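Long-range contacts in esterase (Alcaligenes sp., PDB 1QLW), which probably hydrolyses carboxylic esters, as an esterase with the alpha/beta hydrolase fold: residues R62-I68 and L197-L203; T224-S228 and I313-I317. All blocks are in the same frame, centred on the assembly; numbering follows the deposited sequence. Where two conformers were deposited one is given.

Contact 1. Residues R62-I68 and L197-L203; sequences RYPITLI and LDGTVLL
With chi1 of Thr200 at -177°, its OG1 lies opposite the backbone N and swings over to Pro64 and Thr66; chi1 of Thr66 is -63°, which sets its own OG1 beside its backbone N and facing Thr200. The two threonine side chains meet at about a right angle, Thr66 OG1 donating to Thr200 OG1 at 2.9 Å. Thr200 OG1 in turn donates to Pro64 O at 2.8 Å, from well above the carbonyl plane, while Val201 N reaches the same oxygen almost head-on, so two donors grip one carbonyl. From there a parallel ladder runs on: Thr66 N to Val201 O (2.9 Å), Leu203 N to Thr66 O and Ile68 N to Leu203 O, the last more bent, with an N-H...O angle of 138°. On the face with Val201, Ile65 CG2 packs against Leu203 CB at 4.1 Å; on the face with Thr66, Leu202 CD2 rests against Thr66 CB. Before the strands pair, Arg62 NH2 bonds to Asp198 O at 2.9 Å, with a long salt bridge to OD2 of Asp198. A water accepts from Arg62 NH1 and donates to Gly199 O. These are neighbouring central strands in the parallel part of the mixed alpha/beta hydrolase sheet, strand 99-103 flanking 65-68 and strand 223-229 flanking 200-205; helix 185-197 packs on the Thr66 face through Leu190 and Leu193.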
ATOM      1  N   ARG A  62      15.306  -4.612  21.310  1.00 16.63           N
ATOM      2  CA  ARG A  62      15.363  -3.181  21.594  1.00 17.91           C
ATOM      3  C   ARG A  62      15.193  -2.298  20.369  1.00 16.16           C
ATOM      4  O   ARG A  62      14.540  -1.241  20.469  1.00 18.37           O
ATOM      5  CB  ARG A  62      16.686  -2.848  22.287  1.00 20.81           C
ATOM      6  CG  ARG A  62      16.993  -1.384  22.482  1.00 25.07           C
ATOM      7  CD  ARG A  62      16.005  -0.614  23.324  1.00 28.37           C
ATOM      8  NE  ARG A  62      16.272   0.820  23.407  1.00 31.23           N
ATOM      9  CZ  ARG A  62      15.856   1.716  22.520  1.00 31.93           C
ATOM     10  NH1 ARG A  62      15.135   1.326  21.474  1.00 31.72           N
ATOM     11  NH2 ARG A  62      16.138   2.997  22.665  1.00 33.77           N
ATOM     12  N   TYR A  63      15.800  -2.668  19.241  1.00 15.30           N
ATOM     13  CA  TYR A  63      15.770  -1.825  18.065  1.00 15.62           C
ATOM     14  C   TYR A  63      14.930  -2.424  16.956  1.00 14.34           C
ATOM     15  O   TYR A  63      15.228  -3.512  16.466  1.00 15.92           O
ATOM     16  CB  TYR A  63      17.203  -1.599  17.548  1.00 16.87           C
ATOM     17  CG  TYR A  63      18.106  -0.964  18.587  1.00 18.84           C
ATOM     18  CD1 TYR A  63      17.865   0.321  19.064  1.00 21.82           C
ATOM     19  CD2 TYR A  63      19.103  -1.705  19.188  1.00 21.23           C
ATOM     20  CE1 TYR A  63      18.675   0.894  20.038  1.00 25.44           C
ATOM     21  CE2 TYR A  63      19.933  -1.157  20.155  1.00 25.10           C
ATOM     22  CZ  TYR A  63      19.700   0.141  20.554  1.00 25.75           C
ATOM     23  OH  TYR A  63      20.510   0.672  21.533  1.00 31.09           O
ATOM     24  N   PRO A  64      13.853  -1.759  16.563  1.00 13.77           N
ATOM     25  CA  PRO A  64      13.086  -2.207  15.408  1.00 12.94           C
ATOM     26  C   PRO A  64      13.888  -2.096  14.121  1.00 13.06           C
ATOM     27  O   PRO A  64      14.796  -1.272  14.028  1.00 16.40           O
ATOM     28  CB  PRO A  64      11.923  -1.211  15.335  1.00 14.38           C
ATOM     29  CG  PRO A  64      11.768  -0.731  16.745  1.00 15.58           C
ATOM     30  CD  PRO A  64      13.219  -0.586  17.189  1.00 15.01           C
ATOM     31  N   ILE A  65      13.500  -2.849  13.109  1.00 12.14           N
ATOM     32  CA  ILE A  65      14.050  -2.743  11.774  1.00 12.31           C
ATOM     33  C   ILE A  65      13.026  -2.026  10.895  1.00 11.52           C
ATOM     34  O   ILE A  65      11.861  -2.415  10.847  1.00 12.84           O
ATOM     35  CB  ILE A  65      14.423  -4.113  11.192  1.00 13.08           C
ATOM     36  CG1 ILE A  65      15.445  -4.833  12.086  1.00 14.02           C
ATOM     37  CG2 ILE A  65      14.940  -3.964   9.765  1.00 13.85           C
ATOM     38  CD1 ILE A  65      15.701  -6.283  11.742  1.00 15.65           C
ATOM     39  N   THR A  66      13.487  -0.973  10.227  1.00 11.91           N
ATOM     40  CA  THR A  66      12.679  -0.247   9.250  1.00 11.84           C
ATOM     41  C   THR A  66      13.107  -0.712   7.863  1.00 10.98           C
ATOM     42  O   THR A  66      14.288  -0.585   7.507  1.00 12.86           O
ATOM     43  CB  THR A  66      12.865   1.263   9.432  1.00 12.84           C
ATOM     44  OG1 THR A  66      12.394   1.664  10.724  1.00 13.59           O
ATOM     45  CG2 THR A  66      12.100   2.044   8.383  1.00 13.21           C
ATOM     46  N   LEU A  67      12.178  -1.245   7.089  1.00 10.92           N
ATOM     47  CA  LEU A  67      12.418  -1.808   5.764  1.00 11.18           C
ATOM     48  C   LEU A  67      11.970  -0.837   4.685  1.00 11.41           C
ATOM     49  O   LEU A  67      10.815  -0.407   4.694  1.00 10.76           O
ATOM     50  CB  LEU A  67      11.705  -3.153   5.591  1.00 12.54           C
ATOM     51  CG  LEU A  67      12.112  -4.272   6.547  1.00 13.59           C
ATOM     52  CD1 LEU A  67      11.184  -5.480   6.370  0.52 14.43           C
ATOM     53  CD2 LEU A  67      13.547  -4.695   6.300  0.49 14.79           C
ATOM     54  N   ILE A  68      12.888  -0.501   3.782  1.00 10.80           N
ATOM     55  CA  ILE A  68      12.738   0.593   2.836  1.00 10.91           C
ATOM     56  C   ILE A  68      12.954   0.093   1.413  1.00 10.37           C
ATOM     57  O   ILE A  68      14.100  -0.182   1.009  1.00 11.30           O
ATOM     58  CB  ILE A  68      13.750   1.708   3.178  1.00 11.17           C
ATOM     59  CG1 ILE A  68      13.720   2.118   4.662  1.00 13.20           C
ATOM     60  CG2 ILE A  68      13.554   2.913   2.268  1.00 12.70           C
ATOM     61  CD1 ILE A  68      15.034   2.704   5.131  1.00 14.69           C
ATOM     62  N   LEU A 197      10.937   6.537  17.103  1.00 18.99           N
ATOM     63  CA  LEU A 197      11.209   5.213  17.651  1.00 20.66           C
ATOM     64  C   LEU A 197      12.333   5.225  18.678  1.00 22.31           C
ATOM     65  O   LEU A 197      12.413   4.298  19.483  1.00 24.99           O
ATOM     66  CB  LEU A 197      11.562   4.241  16.521  1.00 20.13           C
ATOM     67  CG  LEU A 197      10.444   3.992  15.501  1.00 19.57           C
ATOM     68  CD1 LEU A 197      10.901   3.001  14.453  1.00 19.65           C
ATOM     69  CD2 LEU A 197       9.153   3.541  16.174  1.00 22.21           C
ATOM     70  N   ASP A 198      13.205   6.222  18.629  1.00 22.72           N
ATOM     71  CA  ASP A 198      14.345   6.321  19.516  1.00 22.80           C
ATOM     72  C   ASP A 198      15.273   5.131  19.316  1.00 20.58           C
ATOM     73  O   ASP A 198      15.760   4.526  20.264  1.00 21.69           O
ATOM     74  CB  ASP A 198      13.929   6.501  20.972  1.00 26.03           C
ATOM     75  CG  ASP A 198      15.082   6.943  21.862  1.00 30.06           C
ATOM     76  OD1 ASP A 198      15.960   7.681  21.369  1.00 32.51           O
ATOM     77  OD2 ASP A 198      15.096   6.513  23.031  1.00 32.63           O
ATOM     78  N   GLY A 199      15.597   4.846  18.048  1.00 21.20           N
ATOM     79  CA  GLY A 199      16.576   3.823  17.736  1.00 21.44           C
ATOM     80  C   GLY A 199      16.018   2.748  16.832  1.00 19.72           C
ATOM     81  O   GLY A 199      15.239   1.898  17.268  1.00 24.85           O
ATOM     82  N   THR A 200      16.411   2.768  15.572  1.00 17.20           N
ATOM     83  CA  THR A 200      15.990   1.765  14.612  1.00 14.86           C
ATOM     84  C   THR A 200      17.151   1.441  13.687  1.00 14.09           C
ATOM     85  O   THR A 200      18.039   2.267  13.435  1.00 16.22           O
ATOM     86  CB  THR A 200      14.769   2.257  13.785  1.00 15.05           C
ATOM     87  OG1 THR A 200      14.317   1.242  12.880  1.00 15.00           O
ATOM     88  CG2 THR A 200      15.056   3.513  12.980  1.00 17.35           C
ATOM     89  N   VAL A 201      17.135   0.228  13.181  1.00 13.94           N
ATOM     90  CA  VAL A 201      18.057  -0.208  12.153  1.00 13.72           C
ATOM     91  C   VAL A 201      17.363   0.102  10.819  1.00 13.52           C
ATOM     92  O   VAL A 201      16.275  -0.428  10.569  1.00 17.25           O
ATOM     93  CB  VAL A 201      18.350  -1.702  12.228  1.00 14.96           C
ATOM     94  CG1 VAL A 201      19.201  -2.178  11.064  1.00 15.88           C
ATOM     95  CG2 VAL A 201      18.993  -2.041  13.571  1.00 16.62           C
ATOM     96  N   LEU A 202      17.966   0.910   9.961  1.00 12.53           N
ATOM     97  CA  LEU A 202      17.410   1.228   8.654  1.00 12.57           C
ATOM     98  C   LEU A 202      17.939   0.236   7.633  1.00 12.35           C
ATOM     99  O   LEU A 202      19.161   0.138   7.485  1.00 14.53           O
ATOM    100  CB  LEU A 202      17.767   2.657   8.236  1.00 13.12           C
ATOM    101  CG  LEU A 202      17.272   3.780   9.153  1.00 14.14           C
ATOM    102  CD1 LEU A 202      17.748   5.135   8.648  1.00 16.74           C
ATOM    103  CD2 LEU A 202      15.768   3.786   9.332  1.00 15.68           C
ATOM    104  N   LEU A 203      17.050  -0.447   6.928  1.00 11.41           N
ATOM    105  CA  LEU A 203      17.421  -1.432   5.915  1.00 11.76           C
ATOM    106  C   LEU A 203      16.800  -1.001   4.593  1.00 11.74           C
ATOM    107  O   LEU A 203      15.587  -0.920   4.452  1.00 12.64           O
ATOM    108  CB  LEU A 203      16.972  -2.818   6.342  1.00 14.04           C
ATOM    109  CG  LEU A 203      17.512  -3.970   5.491  1.00 16.94           C
ATOM    110  CD1 LEU A 203      17.526  -5.258   6.293  1.00 17.99           C
ATOM    111  CD2 LEU A 203      16.725  -4.111   4.214  1.00 18.41           C
TER
HETATM  112  O   HOH W   1      13.569   2.028  19.416  1.00 29.74           O

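Contact 2. Residues T224-S228 and I313-I317; sequences TAIVS and ILDWI
Val227 and Ala225 project from strand 224-228 toward helix 313-317, the helix-on-sheet packing of an alpha/beta hydrolase. The short segments run close to antiparallel, at 158°, their axes come within 10.4 Å of each other, and no hydrogen bond joins them, so the contact is one of packing. Val227 is the main bump on the strand. Its two methyls part, CG1 going to Ile313 CG2 at 4.1 Å and CG2 entering the hollow between Trp316 and Ile317, 3.8 Å from Trp316 CZ3 and 4.2 Å from Ile317 CG1. Three helix side chains therefore touch one valine. Trp316 is the complementary bump of the helix. Its CG stands anti to the backbone N (chi1 -180°), which carries the indole out to the strand, where it and the valine side chain run alongside each other with opposite headings. The outer end of the six-membered ring meets the small methyl of Ala225 obliquely, with CB 4.2 Å from Trp316 CH2. Ile226 turns its own side chain away, onto Pro212 and Phe213 of helix 211-218, so alternate residues of the strand serve helices on the two faces of the sheet. Beyond the segments, Ile313 also packs on Trp88 of helix 88-94, and Ile317 on Val201 of the next strand. Although Ile226 points away, its backbone still meets the indole: Ile226 O lies 3.9 Å from Trp316 CH2.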
ATOM      1  N   THR A 224      20.423   3.513  14.565  1.00 16.47           N
ATOM      2  CA  THR A 224      21.259   2.580  15.313  1.00 16.54           C
ATOM      3  C   THR A 224      22.277   1.897  14.428  1.00 15.45           C
ATOM      4  O   THR A 224      23.417   1.689  14.847  1.00 17.45           O
ATOM      5  CB  THR A 224      20.322   1.541  15.975  1.00 19.35           C
ATOM      6  OG1 THR A 224      19.311   2.226  16.722  1.00 21.73           O
ATOM      7  CG2 THR A 224      21.095   0.583  16.854  1.00 21.25           C
ATOM      8  N   ALA A 225      21.866   1.544  13.233  1.00 14.09           N
ATOM      9  CA  ALA A 225      22.700   0.844  12.283  1.00 14.06           C
ATOM     10  C   ALA A 225      22.038   0.962  10.911  1.00 13.26           C
ATOM     11  O   ALA A 225      20.843   1.259  10.837  1.00 13.54           O
ATOM     12  CB  ALA A 225      22.859  -0.631  12.642  1.00 15.63           C
ATOM     13  N   ILE A 226      22.816   0.742   9.865  1.00 13.22           N
ATOM     14  CA  ILE A 226      22.315   0.794   8.498  1.00 12.85           C
ATOM     15  C   ILE A 226      22.698  -0.484   7.775  1.00 12.69           C
ATOM     16  O   ILE A 226      23.866  -0.862   7.806  1.00 13.89           O
ATOM     17  CB  ILE A 226      22.849   2.023   7.738  1.00 13.47           C
ATOM     18  CG1 ILE A 226      22.402   3.315   8.411  1.00 14.28           C
ATOM     19  CG2 ILE A 226      22.500   1.956   6.266  1.00 14.67           C
ATOM     20  CD1 ILE A 226      23.095   4.551   7.904  1.00 15.88           C
ATOM     21  N   VAL A 227      21.716  -1.070   7.101  1.00 12.47           N
ATOM     22  CA  VAL A 227      21.916  -2.197   6.213  1.00 12.22           C
ATOM     23  C   VAL A 227      21.438  -1.763   4.825  1.00 12.48           C
ATOM     24  O   VAL A 227      20.297  -1.318   4.714  1.00 13.68           O
ATOM     25  CB  VAL A 227      21.185  -3.468   6.655  1.00 13.11           C
ATOM     26  CG1 VAL A 227      21.379  -4.600   5.656  1.00 14.39           C
ATOM     27  CG2 VAL A 227      21.596  -3.882   8.062  1.00 14.37           C
ATOM     28  N   SER A 228      22.284  -1.858   3.812  1.00 13.44           N
ATOM     29  CA  SER A 228      21.882  -1.431   2.466  1.00 15.24           C
ATOM     30  C   SER A 228      22.108  -2.606   1.526  1.00 15.11           C
ATOM     31  O   SER A 228      23.244  -3.059   1.380  1.00 17.16           O
ATOM     32  CB  SER A 228      22.666  -0.170   2.113  1.00 17.88           C
ATOM     33  OG  SER A 228      22.319   0.457   0.914  1.00 21.20           O
ATOM     34  N   ILE A 313      22.294 -11.328   7.672  1.00 15.41           N
ATOM     35  CA  ILE A 313      22.043  -9.938   8.031  1.00 15.88           C
ATOM     36  C   ILE A 313      21.666  -9.814   9.499  1.00 15.77           C
ATOM     37  O   ILE A 313      22.178  -8.945  10.210  1.00 15.99           O
ATOM     38  CB  ILE A 313      20.952  -9.358   7.107  1.00 15.22           C
ATOM     39  CG1 ILE A 313      21.510  -9.242   5.678  1.00 16.30           C
ATOM     40  CG2 ILE A 313      20.460  -8.022   7.624  1.00 16.69           C
ATOM     41  CD1 ILE A 313      20.443  -8.888   4.653  1.00 17.76           C
ATOM     42  N   LEU A 314      20.774 -10.676   9.976  1.00 16.63           N
ATOM     43  CA  LEU A 314      20.349 -10.611  11.372  1.00 17.81           C
ATOM     44  C   LEU A 314      21.487 -10.919  12.337  1.00 18.48           C
ATOM     45  O   LEU A 314      21.595 -10.309  13.399  1.00 19.26           O
ATOM     46  CB  LEU A 314      19.154 -11.525  11.625  1.00 19.32           C
ATOM     47  CG  LEU A 314      17.869 -11.157  10.886  1.00 19.96           C
ATOM     48  CD1 LEU A 314      16.808 -12.213  11.132  1.00 22.96           C
ATOM     49  CD2 LEU A 314      17.368  -9.779  11.303  1.00 21.90           C
ATOM     50  N   ASP A 315      22.359 -11.849  11.947  1.00 19.13           N
ATOM     51  CA  ASP A 315      23.545 -12.145  12.762  1.00 20.54           C
ATOM     52  C   ASP A 315      24.399 -10.889  12.893  1.00 18.50           C
ATOM     53  O   ASP A 315      24.872 -10.534  13.977  1.00 19.59           O
ATOM     54  CB  ASP A 315      24.367 -13.277  12.160  1.00 25.74           C
ATOM     55  CG  ASP A 315      25.703 -13.495  12.841  1.00 33.20           C
ATOM     56  OD1 ASP A 315      25.735 -14.092  13.936  1.00 37.35           O
ATOM     57  OD2 ASP A 315      26.738 -13.059  12.292  1.00 36.81           O
ATOM     58  N   TRP A 316      24.596 -10.170  11.789  1.00 16.89           N
ATOM     59  CA  TRP A 316      25.355  -8.928  11.809  1.00 16.75           C
ATOM     60  C   TRP A 316      24.657  -7.886  12.667  1.00 16.20           C
ATOM     61  O   TRP A 316      25.305  -7.223  13.487  1.00 18.06           O
ATOM     62  CB  TRP A 316      25.598  -8.426  10.384  1.00 16.42           C
ATOM     63  CG  TRP A 316      26.384  -7.142  10.355  1.00 16.52           C
ATOM     64  CD1 TRP A 316      27.730  -7.011  10.254  1.00 17.55           C
ATOM     65  CD2 TRP A 316      25.865  -5.813  10.445  1.00 16.17           C
ATOM     66  NE1 TRP A 316      28.086  -5.688  10.275  1.00 18.20           N
ATOM     67  CE2 TRP A 316      26.963  -4.925  10.407  1.00 16.98           C
ATOM     68  CE3 TRP A 316      24.565  -5.287  10.548  1.00 16.01           C
ATOM     69  CZ2 TRP A 316      26.796  -3.548  10.476  1.00 17.35           C
ATOM     70  CZ3 TRP A 316      24.430  -3.921  10.620  1.00 16.93           C
ATOM     71  CH2 TRP A 316      25.533  -3.063  10.577  1.00 17.37           C
ATOM     72  N   ILE A 317      23.336  -7.750  12.519  1.00 16.21           N
ATOM     73  CA  ILE A 317      22.618  -6.761  13.323  1.00 17.13           C
ATOM     74  C   ILE A 317      22.779  -7.065  14.804  1.00 19.22           C
ATOM     75  O   ILE A 317      23.073  -6.174  15.597  1.00 21.09           O
ATOM     76  CB  ILE A 317      21.129  -6.707  12.955  1.00 17.77           C
ATOM     77  CG1 ILE A 317      20.966  -6.128  11.545  1.00 17.67           C
ATOM     78  CG2 ILE A 317      20.367  -5.880  13.982  1.00 19.98           C
ATOM     79  CD1 ILE A 317      19.552  -6.182  10.998  1.00 18.28           C
TER

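In the fold
Contact 1 and contact 2 have centres about 10 Å apart, on the same side of the chain's centre, and come in series: the pairing of 62-68 with 197-203 closes before 224-228 opens the second. They meet in the sheet, where strands 200-205 and 223-229 are parallel neighbours; Leu202 O to Val227 N and Thr200 O to Thr224 N, each 2.9 Å, are probable hydrogen bonds between them. Contact 1 thus joins two strands within the sheet, and contact 2 lays helix 306-319, near the C-terminus, against a face of it. Together they tie early, middle and late parts of the chain into one alpha/beta hydrolase core.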